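PDB 2ZWS: neutral ceramidase from Pseudomonas aeruginosa, which hydrolyses the N-acyl linkage of ceramides to give sphingosine and free fatty acid, and also catalyses the reverse synthesis. Local coordinates for residues Thr98-Met110 / Val115-Val127. Residues are numbered along the deposited sequence; the frame is centred on the assembly and turned at random. Where two conformers were deposited one is given.
Sequences THSGPGGFSHYAM and VLGFQEKTFNAIV. With FMT (formic acid), chain D.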
loop_
_atom_site.group_PDB
_atom_site.type_symbol
_atom_site.label_atom_id
_atom_site.label_comp_id
_atom_site.label_asym_id
_atom_site.label_seq_id
_atom_site.Cartn_x
_atom_site.Cartn_y
_atom_site.Cartn_z
ATOM N N THR A 98 -1.511 -1.543 3.672
ATOM C CA THR A 98 -0.875 -1.624 4.995
ATOM C C THR A 98 -1.330 -0.464 5.873
ATOM O O THR A 98 -1.441 0.677 5.384
ATOM C CB THR A 98 0.676 -1.643 4.915
ATOM O OG1 THR A 98 1.230 -1.564 6.232
ATOM C CG2 THR A 98 1.228 -0.495 4.073
ATOM N N HIS A 99 -1.519 -0.733 7.166
ATOM C CA HIS A 99 -1.927 0.310 8.101
ATOM C C HIS A 99 -0.759 0.752 8.981
ATOM O O HIS A 99 -0.983 1.406 9.998
ATOM C CB HIS A 99 -3.096 -0.199 8.945
ATOM C CG HIS A 99 -4.382 -0.297 8.190
ATOM N ND1 HIS A 99 -4.489 -0.938 6.974
ATOM C CD2 HIS A 99 -5.620 0.151 8.486
ATOM C CE1 HIS A 99 -5.744 -0.879 6.556
ATOM N NE2 HIS A 99 -6.439 -0.193 7.440
ATOM N N SER A 100 0.466 0.443 8.560
ATOM C CA SER A 100 1.640 0.708 9.385
ATOM C C SER A 100 2.660 1.596 8.724
ATOM O O SER A 100 3.858 1.443 8.988
ATOM C CB SER A 100 2.315 -0.604 9.777
ATOM O OG SER A 100 1.420 -1.378 10.581
ATOM N N GLY A 101 2.193 2.522 7.879
ATOM C CA GLY A 101 3.097 3.571 7.349
ATOM C C GLY A 101 2.723 4.950 7.868
ATOM O O GLY A 101 1.601 5.164 8.321
ATOM N N PRO A 102 3.671 5.898 7.799
ATOM C CA PRO A 102 3.395 7.300 8.150
ATOM C C PRO A 102 2.338 7.903 7.227
ATOM O O PRO A 102 2.365 7.668 6.016
ATOM C CB PRO A 102 4.766 7.981 7.968
ATOM C CG PRO A 102 5.505 7.117 7.005
ATOM C CD PRO A 102 5.052 5.700 7.311
ATOM N N GLY A 103 1.423 8.680 7.796
ATOM C CA GLY A 103 0.357 9.330 7.018
ATOM C C GLY A 103 0.690 10.737 6.568
ATOM O O GLY A 103 1.852 11.190 6.665
ATOM N N GLY A 104 -0.331 11.430 6.071
ATOM C CA GLY A 104 -0.191 12.835 5.678
ATOM C C GLY A 104 0.117 13.047 4.211
ATOM O O GLY A 104 0.667 14.086 3.825
ATOM N N PHE A 105 -0.212 12.070 3.375
ATOM C CA PHE A 105 0.112 12.180 1.971
ATOM C C PHE A 105 -1.091 12.266 1.026
ATOM O O PHE A 105 -0.963 12.089 -0.203
ATOM C CB PHE A 105 1.147 11.121 1.549
ATOM C CG PHE A 105 0.717 9.692 1.798
ATOM C CD1 PHE A 105 0.876 9.107 3.050
ATOM C CD2 PHE A 105 0.182 8.924 0.762
ATOM C CE1 PHE A 105 0.491 7.768 3.273
ATOM C CE2 PHE A 105 -0.192 7.588 0.961
ATOM C CZ PHE A 105 -0.050 7.014 2.208
ATOM N N SER A 106 -2.253 12.574 1.610
ATOM C CA SER A 106 -3.430 12.987 0.847
ATOM C C SER A 106 -3.469 14.496 0.782
ATOM O O SER A 106 -2.835 15.159 1.608
ATOM C CB SER A 106 -4.718 12.509 1.548
ATOM O OG SER A 106 -5.882 12.832 0.787
ATOM N N HIS A 107 -4.249 15.026 -0.149
ATOM C CA HIS A 107 -4.594 16.444 -0.094
ATOM C C HIS A 107 -6.018 16.700 0.409
ATOM O O HIS A 107 -6.413 17.854 0.553
ATOM C CB HIS A 107 -4.392 17.114 -1.451
ATOM C CG HIS A 107 -2.944 17.414 -1.754
ATOM N ND1 HIS A 107 -2.512 17.922 -2.960
ATOM C CD2 HIS A 107 -1.837 17.262 -0.993
ATOM C CE1 HIS A 107 -1.197 18.059 -2.932
ATOM N NE2 HIS A 107 -0.761 17.688 -1.740
ATOM N N TYR A 108 -6.751 15.621 0.700
ATOM C CA TYR A 108 -8.113 15.693 1.255
ATOM C C TYR A 108 -8.113 15.562 2.754
ATOM O O TYR A 108 -7.524 14.629 3.326
ATOM C CB TYR A 108 -9.049 14.688 0.598
ATOM C CG TYR A 108 -9.416 15.169 -0.760
ATOM C CD1 TYR A 108 -10.383 16.177 -0.931
ATOM C CD2 TYR A 108 -8.769 14.667 -1.895
ATOM C CE1 TYR A 108 -10.670 16.654 -2.172
ATOM C CE2 TYR A 108 -9.068 15.165 -3.152
ATOM C CZ TYR A 108 -10.030 16.142 -3.288
ATOM O OH TYR A 108 -10.353 16.676 -4.509
ATOM N N ALA A 109 -8.788 16.516 3.402
ATOM C CA ALA A 109 -8.641 16.651 4.846
ATOM C C ALA A 109 -9.026 15.393 5.623
ATOM O O ALA A 109 -8.377 15.076 6.601
ATOM C CB ALA A 109 -9.412 17.873 5.379
ATOM N N MET A 110 -10.086 14.696 5.202
ATOM C CA MET A 110 -10.576 13.506 5.898
ATOM C C MET A 110 -9.451 12.499 6.169
ATOM O O MET A 110 -9.345 11.911 7.248
ATOM C CB MET A 110 -11.686 12.839 5.071
ATOM C CG MET A 110 -12.429 11.706 5.781
ATOM S SD MET A 110 -13.228 12.237 7.317
ATOM C CE MET A 110 -14.037 13.735 6.840
ATOM N N VAL A 115 -3.468 12.585 11.471
ATOM C CA VAL A 115 -2.049 12.910 11.260
ATOM C C VAL A 115 -1.788 14.403 11.539
ATOM O O VAL A 115 -0.614 14.851 11.557
ATOM C CB VAL A 115 -1.627 12.580 9.802
ATOM C CG1 VAL A 115 -0.112 12.544 9.678
ATOM C CG2 VAL A 115 -2.223 11.218 9.320
ATOM N N LEU A 116 -2.883 15.157 11.743
ATOM C CA LEU A 116 -2.863 16.611 11.993
ATOM C C LEU A 116 -2.520 17.411 10.730
ATOM O O LEU A 116 -2.093 18.569 10.824
ATOM C CB LEU A 116 -1.873 16.983 13.104
ATOM C CG LEU A 116 -1.976 16.265 14.448
ATOM C CD1 LEU A 116 -0.855 16.687 15.380
ATOM C CD2 LEU A 116 -3.356 16.548 15.074
ATOM N N GLY A 117 -2.719 16.804 9.557
ATOM C CA GLY A 117 -2.578 17.511 8.289
ATOM C C GLY A 117 -1.567 16.856 7.346
ATOM O O GLY A 117 -1.191 15.691 7.506
ATOM N N PHE A 118 -1.110 17.653 6.381
ATOM C CA PHE A 118 -0.255 17.206 5.297
ATOM C C PHE A 118 1.207 17.137 5.739
ATOM O O PHE A 118 1.730 18.098 6.320
ATOM C CB PHE A 118 -0.386 18.226 4.171
ATOM C CG PHE A 118 0.412 17.895 2.965
ATOM C CD1 PHE A 118 1.478 18.710 2.567
ATOM C CD2 PHE A 118 0.094 16.768 2.230
ATOM C CE1 PHE A 118 2.210 18.396 1.438
ATOM C CE2 PHE A 118 0.808 16.446 1.107
ATOM C CZ PHE A 118 1.878 17.249 0.704
ATOM N N GLN A 119 1.876 16.027 5.429
ATOM C CA GLN A 119 3.254 15.828 5.824
ATOM C C GLN A 119 4.100 15.792 4.544
ATOM O O GLN A 119 4.265 14.753 3.895
ATOM C CB GLN A 119 3.410 14.539 6.645
ATOM C CG GLN A 119 2.473 14.450 7.872
ATOM C CD GLN A 119 2.438 15.730 8.734
ATOM O OE1 GLN A 119 1.342 16.260 9.068
ATOM N NE2 GLN A 119 3.611 16.216 9.116
ATOM N N GLU A 120 4.638 16.953 4.186
ATOM C CA GLU A 120 5.292 17.086 2.886
ATOM C C GLU A 120 6.480 16.130 2.677
ATOM O O GLU A 120 6.657 15.624 1.569
ATOM C CB GLU A 120 5.662 18.547 2.608
ATOM C CG GLU A 120 6.229 18.825 1.216
ATOM C CD GLU A 120 6.156 20.299 0.859
ATOM O OE1 GLU A 120 5.573 20.636 -0.202
ATOM O OE2 GLU A 120 6.665 21.122 1.658
ATOM N N LYS A 121 7.287 15.857 3.707
ATOM C CA LYS A 121 8.464 15.010 3.508
ATOM C C LYS A 121 8.066 13.566 3.154
ATOM O O LYS A 121 8.716 12.899 2.334
ATOM C CB LYS A 121 9.331 15.005 4.776
ATOM C CG LYS A 121 10.755 14.537 4.533
ATOM C CD LYS A 121 11.688 14.935 5.699
ATOM C CE LYS A 121 13.147 14.646 5.351
ATOM N NZ LYS A 121 13.720 15.693 4.443
ATOM N N THR A 122 7.014 13.063 3.799
ATOM C CA THR A 122 6.528 11.717 3.507
ATOM C C THR A 122 5.876 11.676 2.120
ATOM O O THR A 122 6.178 10.760 1.291
ATOM C CB THR A 122 5.559 11.289 4.612
ATOM O OG1 THR A 122 6.299 11.070 5.824
ATOM C CG2 THR A 122 4.759 10.022 4.254
ATOM N N PHE A 123 5.054 12.686 1.831
ATOM C CA PHE A 123 4.461 12.800 0.485
ATOM C C PHE A 123 5.542 12.793 -0.610
ATOM O O PHE A 123 5.485 12.015 -1.576
ATOM C CB PHE A 123 3.579 14.063 0.393
ATOM C CG PHE A 123 3.067 14.343 -0.991
ATOM C CD1 PHE A 123 3.778 15.210 -1.849
ATOM C CD2 PHE A 123 1.873 13.764 -1.452
ATOM C CE1 PHE A 123 3.313 15.466 -3.152
ATOM C CE2 PHE A 123 1.415 14.012 -2.766
ATOM C CZ PHE A 123 2.128 14.864 -3.604
ATOM N N ASN A 124 6.530 13.649 -0.442
ATOM C CA ASN A 124 7.560 13.764 -1.456
ATOM C C ASN A 124 8.342 12.461 -1.631
ATOM O O ASN A 124 8.718 12.117 -2.765
ATOM C CB ASN A 124 8.542 14.895 -1.125
ATOM C CG ASN A 124 7.952 16.306 -1.254
ATOM O OD1 ASN A 124 8.525 17.279 -0.700
ATOM N ND2 ASN A 124 6.909 16.455 -2.021
ATOM N N ALA A 125 8.618 11.738 -0.535
ATOM C CA ALA A 125 9.354 10.453 -0.631
ATOM C C ALA A 125 8.557 9.425 -1.423
ATOM O O ALA A 125 9.143 8.590 -2.146
ATOM C CB ALA A 125 9.671 9.911 0.740
ATOM N N ILE A 126 7.232 9.453 -1.228
ATOM C CA ILE A 126 6.341 8.511 -1.912
ATOM C C ILE A 126 6.333 8.785 -3.422
ATOM O O ILE A 126 6.577 7.880 -4.244
ATOM C CB ILE A 126 4.938 8.523 -1.294
ATOM C CG1 ILE A 126 5.003 7.938 0.124
ATOM C CG2 ILE A 126 3.926 7.802 -2.175
ATOM C CD1 ILE A 126 3.739 8.180 0.953
ATOM N N VAL A 127 6.142 10.051 -3.779
ATOM C CA VAL A 127 6.143 10.439 -5.189
ATOM C C VAL A 127 7.475 10.077 -5.827
ATOM O O VAL A 127 7.550 9.444 -6.889
ATOM C CB VAL A 127 5.880 11.943 -5.365
ATOM C CG1 VAL A 127 6.139 12.404 -6.829
ATOM C CG2 VAL A 127 4.435 12.255 -4.909
HETATM C C FMT D . -7.650 10.910 -2.091
HETATM O O1 FMT D . -7.426 10.229 -3.122
HETATM O O2 FMT D . -6.912 11.838 -1.692
#
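Ile-126 sets its CD1 methyl over one face of the Phe-105 ring, a CH-pi contact 3.6 Å from CD1 to the ring centroid. The CG of Phe-105 sits between its own backbone N and carbonyl carbon (chi1 58°), which brings the ring under that methyl. His-107 turns the edge carrying CD2 and NE2 toward the face of Phe-118. This is an offset T-shaped pair, with ring centroids 4.9 Å apart and planes at 67°. Phe-123 has His-107 NE2 more loosely over a face. The His-107 and Phe-123 rings are nearly parallel but hardly overlap. At the edge of Phe-123, CD2 lies 3.5 Å from Phe-105 O. At the edge of Phe-118 lies Ser-106 O, 3.4 Å from CD2.

One backbone hydrogen bond joins the loop to the start of the helix. Gln-119, the N-cap residue of helix 120-138, gives its N-H to Gly-104 O at 2.8 Å. The bond is nearly straight (174°) and uses a lone pair in the carbonyl plane. Gly-104 has a positive phi and no side chain, which lets its CA come within 3.5 Å of Gly-117 O, with Gln-119 CG close by. Val-115 places both methyls against Gly-103 and Gly-104. Thr-122 rests CG2 near Pro-102 O, while its OG1 is hydrogen-bonded to Glu-17.

The CB of Ser-106 points away from 115-127. Its OG accepts from Tyr-108 N in an ST turn and donates to O2 of a bound formic acid, probably from the crystallisation liquor, at 2.9 Å. Gln-68 N and Tyr-445 N, of two other probable substrate-binding residues, are also hydrogen-bonded to it. The contact joins the loop holding Ser-106, itself a probable substrate-binding residue, to the first turns of helix 120-138. With one cross-segment hydrogen bond, and buried carbonyls of Gly-103 and Phe-105 without partners in the model, it rests mainly on apolar and aromatic packing.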